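Local atomic coordinates of glycosyl hydrolase, BNR repeat (Ralstonia eutropha, PDB entry 3B7F), a protein that probably acts as a hydrolase, possibly on glycosidic bonds, and folds as a seven-bladed beta-propeller carrying BNR (Asp-box) repeats. Residues A[25-31]-A[383-389]; A[68-72]-A[83-89]; A[234-238]-A[280-284]; A[353-358]-A[369-375]. Where two conformers were deposited one is given. Residues are numbered along the deposited sequence.

In the fold
The four contacts lie at different positions around a seven-bladed beta-propeller. Interaction 1 joins residues 25-31 to 383-389 near the chain ends; its span encloses the other three, which follow in series as interactions 2, 3 and 4. It closes the ring within one four-stranded blade. Interaction 2 is a hairpin in the next blade, touching interaction 1 through Leu26 CD2 and Met70 CE, 4.1 Å apart. Interaction 4 lies in the preceding blade and meets interaction 1 where Leu25 CD1 and Tyr357 CD1 are 3.6 Å apart. Interaction 3 couples the inner strands of two further blades, its centre about 25 Å from that of interaction 2. Interactions 2 and 4 both involve Asp-box turns.

Interaction 1. Residues A[25-31]-A[383-389]; sequences LLVATIK and PHIYAVQ
Strands 25-29 and 385-389 run antiparallel, their axes 4.6 Å apart at closest approach and their directions at 164°. Pro383 starts the second segment, its CB 3.5 Å from Thr29 OG1 and 3.9 Å from Ile30 CG2. At the end of strand 25-29, Thr29 (chi1 p) makes an ST turn, its OG1 accepting from Lys31 N at 3.1 Å while also hydrogen-bonding to Gly32 O. The carbonyl O of His384 accepts from Ile30 N at 3.0 Å; the His384 side chain hydrogen-bonds through NE2 to Lys342 NZ. Ile385 forms a non-hydrogen-bonded pair with Thr29 (CA-CA 4.3 Å) and sets its CG2 4.1 Å from Val27 CG1. At Tyr386 the register slips by one. With phi/psi of -91/-43°, this residue and Ala387 both face Ala28, whose O receives Tyr386 N (2.9 Å) and Ala387 N (3.3 Å): a classic beta bulge. Ala387 O in return accepts from Ala28 N at 2.9 Å. Val388 (chi1 t) pairs with Val27 at CA-CA 4.6 Å and shares a face with Ile385. Gln389 completes the register through Leu26 N to Gln389 O (2.8 Å) and Gln389 N to Leu26 O (3.1 Å). A C-terminal strand completing an otherwise N-terminal blade is the "Velcro" closure of beta-propellers.

Interaction 2. Residues A[68-72]-A[83-89]; sequences ERMLM and VFRSDDG
Here the two arms of an antiparallel hairpin pair at 159°, the axes of strands 70-72 and 83-86 being 4.7 Å apart. Hydrogen-bonded pairs are Met70 with Ser86 (Met70 N to Ser86 O 3.0 Å, Ser86 N to Met70 O 2.9 Å) and Met72 with Phe84 (Met72 N to Phe84 O 3.0 Å, Phe84 N to Met72 O 2.9 Å). Both methionines are selenomethionines: Met70 (m, t, t) extends its CE to 3.5 Å from Gly89 O, whereas Met72 (t, t, m) leads away from the contact. On the other face, Leu71 (m, t) bends its CD2 to 3.4 Å from Arg85 CB, while Arg85 (chi1 near 90°) carries its guanidinium off. Arg69 (m, t, t) forms a salt bridge with Glu66 through NE, and water 2 links its NH1 (3.1 Å) to Ser86 O (2.9 Å). Ser86 (chi1 t) directs OG to Gly90 N and Asn92 O, as in an Asp box, and Gly89, at phi/psi 56/31°, donates its N to Glu68 O at 2.7 Å. Strand 70-75 continues the sheet to strand 56-62 and strand 81-86 to strand 94-95, while Met72 packs on Ala33 and Phe35 of the adjoining blade and Phe84 stacks with Phe52.

Interaction 3. Residues A[234-238]-A[280-284]; sequences PHCVV and GFPIV
Strands 234-238 and 282-284 run nearly parallel, at 11° with axes 6.0 Å apart, yet the bonds between the segments use side chains rather than paired backbones. Foremost is His235 (chi1 m), whose ND1 donates to Gly280 O at 2.7 Å with an N-H...O angle of 160°. The imidazole also forms an offset stack with the Phe281 ring, centroids 4.5 Å apart and planes at 27°; Phe281 CD1 lies over its face, 3.2 Å from His235 ND1. The chain turns a corner at Phe281 (chi1 m, phi/psi -110/-60°), so that the Gly280 carbonyl and the Phe281 ring both meet His235. Next along, Cys236 (chi1 t) places CB 3.2 Å from Phe281 O and its SG weakly accepts from Ile283 N at 3.7 Å. Ile283 (t, t) sets its CG2 3.9 Å from Cys236 SG and 4.0 Å from Val238 CG2. Within its own blade, strand 234-239 carries a classic bulge, where His235 and Cys236 both face Gln250 of strand 246-251. The contact is a seam between neighbouring propeller blades: strand 282-285 leads the next sheet and pairs with strand 293-297, Pro282 and Val284 meet Met346 of the following inner strand, and His235 NE2 reaches His252.

Interaction 4. Residues A[353-358]-A[369-375]; sequences PVGVYF and ADEGEHW. With EDO (1,2-ethanediol), chain V; EDO (1,2-ethanediol), chain L.
This is a contact between a loop and a strand of one propeller blade, where the Asp-box loop following strand 365-368 folds back on strand 356-359 and the residues leading into it. Asp370 to Glu373 form a type I' beta turn, with positive phi at Glu371 (60/33°) and Gly372 (86/1°). One backbone bond ties the segments, Glu371 N to Val354 O at 2.8 Å, and Pro353 CB packs 3.8 Å from Glu371 CG. Trp375 (chi1 m) covers the strand: its CH2 is 3.7 Å from Val356 CG1, and its six-membered ring receives the edge of Phe358 (chi1 p), centroids 5.0 Å apart and planes at 61°. Ser368 OG bonds Asp370 N and Gly372 N. His374 N donates to Asp370 OD1 at 3.0 Å and His374 ND1 to Asp370 OD2 at 2.7 Å. The O1 hydroxyl of an ethanediol (chain V), probably from the crystallisation liquor, donates a hydrogen bond to Asp370 O at 3.1 Å. Polar bonds thus shape the turn itself, while the tryptophan packs the loop on strand 356-359, largely through apolar and aromatic contacts.

Interaction 1. Residues A[25-31]-A[383-389]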
# COMPACT_ATOMS: atom_id res chain seq x y z
N LEU A 25 -9.97 0.81 -11.64
CA LEU A 25 -9.65 0.63 -10.21
C LEU A 25 -9.83 -0.85 -9.96
O LEU A 25 -10.81 -1.40 -10.38
CB LEU A 25 -10.56 1.46 -9.29
CG LEU A 25 -10.60 2.97 -9.50
CD1 LEU A 25 -11.64 3.53 -8.55
CD2 LEU A 25 -9.22 3.65 -9.30
N LEU A 26 -8.86 -1.46 -9.30
CA LEU A 26 -8.80 -2.88 -8.99
C LEU A 26 -9.08 -2.96 -7.51
O LEU A 26 -8.24 -2.51 -6.73
CB LEU A 26 -7.40 -3.42 -9.31
CG LEU A 26 -6.73 -2.97 -10.61
CD1 LEU A 26 -5.31 -3.66 -10.71
CD2 LEU A 26 -7.60 -3.26 -11.81
N VAL A 27 -10.24 -3.53 -7.14
CA VAL A 27 -10.74 -3.50 -5.80
C VAL A 27 -10.74 -4.87 -5.15
O VAL A 27 -11.48 -5.77 -5.57
CB VAL A 27 -12.21 -2.95 -5.77
CG1 VAL A 27 -12.70 -2.81 -4.33
CG2 VAL A 27 -12.33 -1.63 -6.54
N ALA A 28 -9.92 -5.02 -4.10
CA ALA A 28 -9.76 -6.26 -3.36
C ALA A 28 -10.62 -6.19 -2.12
O ALA A 28 -10.53 -5.22 -1.37
CB ALA A 28 -8.29 -6.47 -2.97
N THR A 29 -11.48 -7.20 -1.93
CA THR A 29 -12.34 -7.25 -0.75
C THR A 29 -12.26 -8.62 -0.11
O THR A 29 -11.76 -9.59 -0.70
CB THR A 29 -13.84 -6.95 -1.05
OG1 THR A 29 -14.50 -8.14 -1.48
CG2 THR A 29 -14.01 -5.84 -2.08
N ILE A 30 -12.78 -8.67 1.11
CA ILE A 30 -12.84 -9.86 1.90
C ILE A 30 -13.62 -11.02 1.24
O ILE A 30 -13.41 -12.18 1.62
CB ILE A 30 -13.43 -9.53 3.30
CG1 ILE A 30 -13.07 -10.61 4.33
CG2 ILE A 30 -14.96 -9.26 3.17
CD1 ILE A 30 -13.29 -10.17 5.81
N LYS A 31 -14.51 -10.72 0.27
CA LYS A 31 -15.29 -11.75 -0.44
C LYS A 31 -15.22 -11.68 -1.96
O LYS A 31 -16.12 -12.21 -2.63
CB LYS A 31 -16.77 -11.73 0.02
CG LYS A 31 -16.99 -12.13 1.47
CD LYS A 31 -16.74 -13.62 1.73
CE LYS A 31 -16.89 -13.91 3.21
NZ LYS A 31 -16.56 -15.30 3.48
N PRO A 383 -18.32 -5.82 -0.40
CA PRO A 383 -17.82 -6.35 0.86
C PRO A 383 -16.65 -5.51 1.35
O PRO A 383 -16.12 -4.71 0.61
CB PRO A 383 -17.37 -7.76 0.47
CG PRO A 383 -18.21 -8.09 -0.76
CD PRO A 383 -18.15 -6.81 -1.49
N HIS A 384 -16.30 -5.70 2.62
CA HIS A 384 -15.16 -5.04 3.29
C HIS A 384 -13.94 -4.88 2.37
O HIS A 384 -13.33 -5.86 1.99
CB HIS A 384 -14.84 -5.92 4.52
CG HIS A 384 -13.71 -5.46 5.39
ND1 HIS A 384 -13.91 -5.07 6.70
CD2 HIS A 384 -12.38 -5.38 5.17
CE1 HIS A 384 -12.74 -4.74 7.23
NE2 HIS A 384 -11.80 -4.91 6.32
N ILE A 385 -13.56 -3.63 2.06
CA ILE A 385 -12.45 -3.34 1.13
C ILE A 385 -11.06 -3.29 1.81
O ILE A 385 -10.82 -2.51 2.76
CB ILE A 385 -12.72 -2.02 0.32
CG1 ILE A 385 -14.02 -2.13 -0.49
CG2 ILE A 385 -11.55 -1.69 -0.59
CD1 ILE A 385 -14.67 -0.71 -0.95
N TYR A 386 -10.16 -4.13 1.30
CA TYR A 386 -8.74 -4.21 1.72
C TYR A 386 -7.84 -3.29 0.86
O TYR A 386 -7.02 -2.57 1.41
CB TYR A 386 -8.18 -5.65 1.64
CG TYR A 386 -8.66 -6.60 2.71
CD1 TYR A 386 -8.39 -6.35 4.04
CD2 TYR A 386 -9.32 -7.77 2.41
CE1 TYR A 386 -8.81 -7.21 5.05
CE2 TYR A 386 -9.73 -8.66 3.43
CZ TYR A 386 -9.48 -8.36 4.75
OH TYR A 386 -9.86 -9.19 5.80
N ALA A 387 -8.06 -3.28 -0.45
CA ALA A 387 -7.21 -2.53 -1.37
C ALA A 387 -7.93 -1.97 -2.57
O ALA A 387 -8.87 -2.57 -3.08
CB ALA A 387 -6.06 -3.43 -1.86
N VAL A 388 -7.45 -0.81 -3.04
CA VAL A 388 -7.95 -0.14 -4.23
C VAL A 388 -6.68 0.33 -4.91
O VAL A 388 -5.84 0.92 -4.26
CB VAL A 388 -8.88 1.04 -3.94
CG1 VAL A 388 -9.37 1.66 -5.25
CG2 VAL A 388 -10.08 0.59 -3.07
N GLN A 389 -6.55 -0.00 -6.19
CA GLN A 389 -5.39 0.29 -6.97
C GLN A 389 -5.77 0.79 -8.37
O GLN A 389 -6.60 0.19 -9.04
CB GLN A 389 -4.60 -1.01 -7.08
CG GLN A 389 -3.30 -0.95 -7.79
CD GLN A 389 -2.20 -0.22 -7.04
OE1 GLN A 389 -1.91 -0.53 -5.89
NE2 GLN A 389 -1.55 0.71 -7.72

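Interaction 2. Residues A[68-72]-A[83-89]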
# COMPACT_ATOMS: atom_id res chain seq x y z
N GLU A 68 -1.20 -5.48 -19.78
CA GLU A 68 -2.03 -6.66 -19.95
C GLU A 68 -1.84 -7.68 -18.80
O GLU A 68 -2.66 -8.56 -18.60
CB GLU A 68 -1.79 -7.26 -21.36
CG GLU A 68 -0.41 -7.91 -21.69
CD GLU A 68 0.77 -6.99 -22.06
OE1 GLU A 68 0.76 -5.75 -21.84
OE2 GLU A 68 1.75 -7.56 -22.59
N ARG A 69 -0.75 -7.55 -18.04
CA ARG A 69 -0.45 -8.45 -16.92
C ARG A 69 -0.89 -7.90 -15.57
O ARG A 69 -0.67 -6.71 -15.28
CB ARG A 69 1.05 -8.75 -16.89
CG ARG A 69 1.52 -9.50 -18.12
CD ARG A 69 2.97 -9.91 -18.01
NE ARG A 69 3.46 -10.65 -19.17
CZ ARG A 69 3.33 -11.97 -19.37
NH1 ARG A 69 2.65 -12.76 -18.53
NH2 ARG A 69 3.86 -12.51 -20.47
N MSE A 70 -1.55 -8.76 -14.76
CA MSE A 70 -1.99 -8.43 -13.42
C MSE A 70 -1.81 -9.60 -12.48
O MSE A 70 -1.93 -10.75 -12.89
CB MSE A 70 -3.47 -8.11 -13.36
CG MSE A 70 -3.96 -7.01 -14.26
SE MSE A 70 -5.79 -6.57 -13.71
CE MSE A 70 -6.03 -5.26 -15.09
N LEU A 71 -1.51 -9.28 -11.21
CA LEU A 71 -1.38 -10.25 -10.12
C LEU A 71 -2.39 -9.89 -9.05
O LEU A 71 -2.71 -8.72 -8.87
CB LEU A 71 0.03 -10.33 -9.53
CG LEU A 71 1.15 -10.92 -10.44
CD1 LEU A 71 2.40 -11.17 -9.62
CD2 LEU A 71 0.75 -12.22 -11.16
N MSE A 72 -2.90 -10.92 -8.40
CA MSE A 72 -3.91 -10.82 -7.36
C MSE A 72 -3.56 -11.77 -6.19
O MSE A 72 -3.56 -12.96 -6.38
CB MSE A 72 -5.26 -11.21 -7.95
CG MSE A 72 -6.37 -11.34 -6.91
SE MSE A 72 -7.97 -12.05 -7.63
CE MSE A 72 -8.39 -10.78 -8.99
N VAL A 83 -1.19 -16.60 -5.32
CA VAL A 83 -1.22 -15.47 -6.23
C VAL A 83 -1.82 -15.94 -7.55
O VAL A 83 -1.37 -16.93 -8.14
CB VAL A 83 0.19 -14.87 -6.48
CG1 VAL A 83 0.09 -13.67 -7.40
CG2 VAL A 83 0.87 -14.46 -5.16
N PHE A 84 -2.88 -15.27 -8.00
CA PHE A 84 -3.45 -15.54 -9.32
C PHE A 84 -2.82 -14.56 -10.31
O PHE A 84 -2.50 -13.43 -9.93
CB PHE A 84 -4.97 -15.37 -9.35
CG PHE A 84 -5.71 -16.40 -8.54
CD1 PHE A 84 -5.98 -17.65 -9.08
CD2 PHE A 84 -6.16 -16.10 -7.24
CE1 PHE A 84 -6.69 -18.61 -8.34
CE2 PHE A 84 -6.86 -17.04 -6.51
CZ PHE A 84 -7.12 -18.30 -7.05
N ARG A 85 -2.59 -15.00 -11.54
CA ARG A 85 -2.00 -14.16 -12.58
C ARG A 85 -2.93 -14.10 -13.78
O ARG A 85 -3.63 -15.06 -14.09
CB ARG A 85 -0.61 -14.68 -12.99
CG ARG A 85 -0.56 -15.70 -14.15
CD ARG A 85 0.80 -16.42 -14.29
NE ARG A 85 0.80 -17.54 -13.37
CZ ARG A 85 0.62 -18.83 -13.67
NH1 ARG A 85 0.53 -19.30 -14.92
NH2 ARG A 85 0.60 -19.70 -12.66
N SER A 86 -2.90 -12.97 -14.47
CA SER A 86 -3.64 -12.76 -15.70
C SER A 86 -2.69 -12.14 -16.70
O SER A 86 -1.91 -11.28 -16.32
CB SER A 86 -4.79 -11.81 -15.50
OG SER A 86 -5.48 -11.65 -16.71
N ASP A 87 -2.74 -12.60 -17.96
CA ASP A 87 -1.93 -12.00 -19.05
C ASP A 87 -2.80 -11.36 -20.14
O ASP A 87 -2.31 -11.03 -21.21
CB ASP A 87 -0.91 -13.00 -19.63
CG ASP A 87 -1.55 -14.19 -20.33
OD1 ASP A 87 -2.80 -14.33 -20.34
OD2 ASP A 87 -0.78 -15.00 -20.87
N ASP A 88 -4.08 -11.14 -19.84
CA ASP A 88 -5.04 -10.55 -20.78
C ASP A 88 -5.89 -9.50 -20.07
O ASP A 88 -7.08 -9.46 -20.24
CB ASP A 88 -5.89 -11.66 -21.44
CG ASP A 88 -6.67 -12.50 -20.42
OD1 ASP A 88 -6.53 -12.29 -19.19
OD2 ASP A 88 -7.42 -13.39 -20.87
N GLY A 89 -5.23 -8.67 -19.26
CA GLY A 89 -5.86 -7.57 -18.54
C GLY A 89 -7.02 -7.90 -17.62
O GLY A 89 -7.91 -7.06 -17.46
O HOH W 1 0.78 -10.70 -22.04
O HOH W 2 0.77 -12.38 -16.08
O HOH W 3 2.29 -15.51 -20.26

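Interaction 3. Residues A[234-238]-A[280-284]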
# COMPACT_ATOMS: atom_id res chain seq x y z
N PRO A 234 5.29 1.20 10.75
CA PRO A 234 4.86 1.91 9.56
C PRO A 234 3.66 1.20 9.00
O PRO A 234 3.60 -0.04 9.10
CB PRO A 234 6.03 1.73 8.59
CG PRO A 234 6.70 0.49 9.02
CD PRO A 234 6.60 0.57 10.53
N HIS A 235 2.71 1.98 8.48
CA HIS A 235 1.52 1.44 7.84
C HIS A 235 1.63 1.41 6.31
O HIS A 235 1.25 0.44 5.68
CB HIS A 235 0.26 2.21 8.25
CG HIS A 235 -0.11 2.04 9.70
ND1 HIS A 235 -0.99 2.87 10.35
CD2 HIS A 235 0.31 1.14 10.62
CE1 HIS A 235 -1.11 2.49 11.60
NE2 HIS A 235 -0.35 1.43 11.79
N CYS A 236 2.11 2.49 5.72
CA CYS A 236 2.23 2.59 4.30
C CYS A 236 3.40 3.48 4.00
O CYS A 236 3.47 4.56 4.56
CB CYS A 236 0.94 3.18 3.74
SG CYS A 236 0.82 3.09 1.94
N VAL A 237 4.34 3.00 3.18
CA VAL A 237 5.52 3.75 2.78
C VAL A 237 5.48 3.87 1.24
O VAL A 237 5.09 2.92 0.56
CB VAL A 237 6.88 3.10 3.26
CG1 VAL A 237 8.02 4.13 3.25
CG2 VAL A 237 6.78 2.51 4.66
N VAL A 238 5.88 5.04 0.70
CA VAL A 238 5.96 5.30 -0.74
C VAL A 238 7.30 6.01 -1.08
O VAL A 238 7.85 6.74 -0.27
CB VAL A 238 4.73 6.13 -1.28
CG1 VAL A 238 3.40 5.35 -1.12
CG2 VAL A 238 4.60 7.45 -0.56
N GLY A 280 -3.27 7.26 10.90
CA GLY A 280 -4.08 6.76 9.79
C GLY A 280 -3.36 5.58 9.21
O GLY A 280 -2.38 5.13 9.79
N PHE A 281 -3.87 5.05 8.10
CA PHE A 281 -3.25 3.90 7.40
C PHE A 281 -2.59 4.15 6.05
O PHE A 281 -1.38 3.89 5.90
CB PHE A 281 -4.26 2.73 7.33
CG PHE A 281 -4.56 2.11 8.67
CD1 PHE A 281 -3.62 1.29 9.29
CD2 PHE A 281 -5.78 2.31 9.31
CE1 PHE A 281 -3.87 0.73 10.54
CE2 PHE A 281 -6.04 1.75 10.54
CZ PHE A 281 -5.08 0.95 11.16
N PRO A 282 -3.34 4.63 5.04
CA PRO A 282 -2.70 4.83 3.71
C PRO A 282 -1.95 6.17 3.50
O PRO A 282 -2.20 7.16 4.21
CB PRO A 282 -3.92 4.83 2.78
CG PRO A 282 -4.98 5.50 3.61
CD PRO A 282 -4.75 5.08 5.02
N ILE A 283 -1.04 6.18 2.53
CA ILE A 283 -0.40 7.41 2.07
C ILE A 283 -0.24 7.28 0.54
O ILE A 283 0.09 6.21 0.05
CB ILE A 283 0.94 7.73 2.82
CG1 ILE A 283 1.35 9.20 2.58
CG2 ILE A 283 2.08 6.76 2.42
CD1 ILE A 283 2.30 9.78 3.66
N VAL A 284 -0.48 8.36 -0.20
CA VAL A 284 -0.41 8.35 -1.67
C VAL A 284 0.29 9.62 -2.12
O VAL A 284 0.04 10.67 -1.57
CB VAL A 284 -1.86 8.26 -2.31
CG1 VAL A 284 -1.81 8.55 -3.82
CG2 VAL A 284 -2.48 6.91 -2.03

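Interaction 4. Residues A[353-358]-A[369-375]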
# COMPACT_ATOMS: atom_id res chain seq x y z
N PRO A 353 -6.00 16.82 -14.20
CA PRO A 353 -5.48 16.73 -12.85
C PRO A 353 -5.52 15.31 -12.33
O PRO A 353 -6.28 14.49 -12.81
CB PRO A 353 -6.43 17.60 -12.03
CG PRO A 353 -7.54 17.88 -12.83
CD PRO A 353 -7.33 17.45 -14.23
N VAL A 354 -4.69 15.03 -11.35
CA VAL A 354 -4.62 13.73 -10.74
C VAL A 354 -5.91 13.45 -9.96
O VAL A 354 -6.42 14.31 -9.26
CB VAL A 354 -3.37 13.61 -9.82
CG1 VAL A 354 -3.53 12.44 -8.87
CG2 VAL A 354 -2.16 13.48 -10.68
N GLY A 355 -6.44 12.26 -10.19
CA GLY A 355 -7.60 11.75 -9.53
C GLY A 355 -7.14 10.90 -8.36
O GLY A 355 -6.04 10.33 -8.40
N VAL A 356 -7.95 10.89 -7.30
CA VAL A 356 -7.66 10.20 -6.05
C VAL A 356 -8.89 9.36 -5.66
O VAL A 356 -10.05 9.73 -5.90
CB VAL A 356 -7.27 11.20 -4.93
CG1 VAL A 356 -6.78 10.46 -3.68
CG2 VAL A 356 -6.21 12.19 -5.42
N TYR A 357 -8.64 8.20 -5.09
CA TYR A 357 -9.71 7.25 -4.83
C TYR A 357 -9.50 6.57 -3.53
O TYR A 357 -8.37 6.36 -3.13
CB TYR A 357 -9.67 6.16 -5.92
CG TYR A 357 -9.62 6.70 -7.34
CD1 TYR A 357 -10.80 6.98 -8.04
CD2 TYR A 357 -8.40 6.99 -7.96
CE1 TYR A 357 -10.76 7.54 -9.33
CE2 TYR A 357 -8.37 7.54 -9.23
CZ TYR A 357 -9.56 7.79 -9.92
OH TYR A 357 -9.54 8.33 -11.21
N PHE A 358 -10.58 6.21 -2.84
CA PHE A 358 -10.43 5.38 -1.65
C PHE A 358 -11.59 4.42 -1.44
O PHE A 358 -12.71 4.69 -1.89
CB PHE A 358 -10.10 6.20 -0.38
CG PHE A 358 -11.24 7.09 0.13
CD1 PHE A 358 -12.21 6.60 0.98
CD2 PHE A 358 -11.26 8.44 -0.19
CE1 PHE A 358 -13.22 7.41 1.47
CE2 PHE A 358 -12.30 9.26 0.28
CZ PHE A 358 -13.26 8.74 1.12
N ALA A 369 -11.79 13.43 -9.27
CA ALA A 369 -11.08 13.69 -10.53
C ALA A 369 -10.39 15.06 -10.48
O ALA A 369 -9.95 15.54 -11.53
CB ALA A 369 -12.05 13.62 -11.73
N ASP A 370 -10.30 15.69 -9.30
CA ASP A 370 -9.66 17.01 -9.14
C ASP A 370 -8.74 17.11 -7.90
O ASP A 370 -8.82 18.04 -7.12
CB ASP A 370 -10.72 18.14 -9.16
CG ASP A 370 -11.73 18.07 -8.00
OD1 ASP A 370 -11.82 17.05 -7.30
OD2 ASP A 370 -12.45 19.07 -7.79
N GLU A 371 -7.84 16.14 -7.77
CA GLU A 371 -6.83 16.12 -6.73
C GLU A 371 -7.38 16.11 -5.29
O GLU A 371 -6.76 16.65 -4.37
CB GLU A 371 -5.84 17.26 -7.00
CG GLU A 371 -5.21 17.20 -8.41
CD GLU A 371 -4.16 18.26 -8.70
OE1 GLU A 371 -4.19 19.32 -8.02
OE2 GLU A 371 -3.34 18.03 -9.66
N GLY A 372 -8.54 15.47 -5.12
CA GLY A 372 -9.22 15.35 -3.84
C GLY A 372 -10.13 16.48 -3.40
O GLY A 372 -10.70 16.40 -2.33
N GLU A 373 -10.29 17.52 -4.21
CA GLU A 373 -11.17 18.63 -3.85
C GLU A 373 -12.66 18.25 -3.78
O GLU A 373 -13.35 18.75 -2.93
CB GLU A 373 -10.94 19.81 -4.81
CG GLU A 373 -9.55 20.43 -4.68
CD GLU A 373 -9.32 21.09 -3.31
OE1 GLU A 373 -10.20 21.91 -2.91
OE2 GLU A 373 -8.27 20.82 -2.67
N HIS A 374 -13.13 17.40 -4.68
CA HIS A 374 -14.52 16.91 -4.66
C HIS A 374 -14.50 15.40 -4.74
O HIS A 374 -13.63 14.82 -5.39
CB HIS A 374 -15.34 17.50 -5.79
CG HIS A 374 -15.46 18.99 -5.72
ND1 HIS A 374 -14.47 19.83 -6.21
CD2 HIS A 374 -16.44 19.79 -5.25
CE1 HIS A 374 -14.84 21.09 -6.01
NE2 HIS A 374 -16.03 21.09 -5.44
N TRP A 375 -15.45 14.78 -4.04
CA TRP A 375 -15.59 13.34 -3.95
C TRP A 375 -16.99 12.94 -4.41
O TRP A 375 -17.93 13.68 -4.21
CB TRP A 375 -15.35 12.86 -2.49
CG TRP A 375 -13.96 13.14 -2.05
CD1 TRP A 375 -13.53 14.23 -1.34
CD2 TRP A 375 -12.80 12.34 -2.31
NE1 TRP A 375 -12.16 14.13 -1.14
CE2 TRP A 375 -11.70 12.98 -1.72
CE3 TRP A 375 -12.60 11.14 -3.00
CZ2 TRP A 375 -10.40 12.48 -1.82
CZ3 TRP A 375 -11.31 10.63 -3.08
CH2 TRP A 375 -10.23 11.31 -2.50
C1 EDO V . -7.15 21.21 -8.56
O1 EDO V . -8.27 21.07 -7.69
C2 EDO V . -7.24 20.19 -9.68
O2 EDO V . -8.41 20.40 -10.49
C1 EDO L . -12.29 24.40 -4.68
O1 EDO L . -12.20 23.00 -4.51
C2 EDO L . -13.68 24.82 -4.22
O2 EDO L . -13.70 26.22 -3.92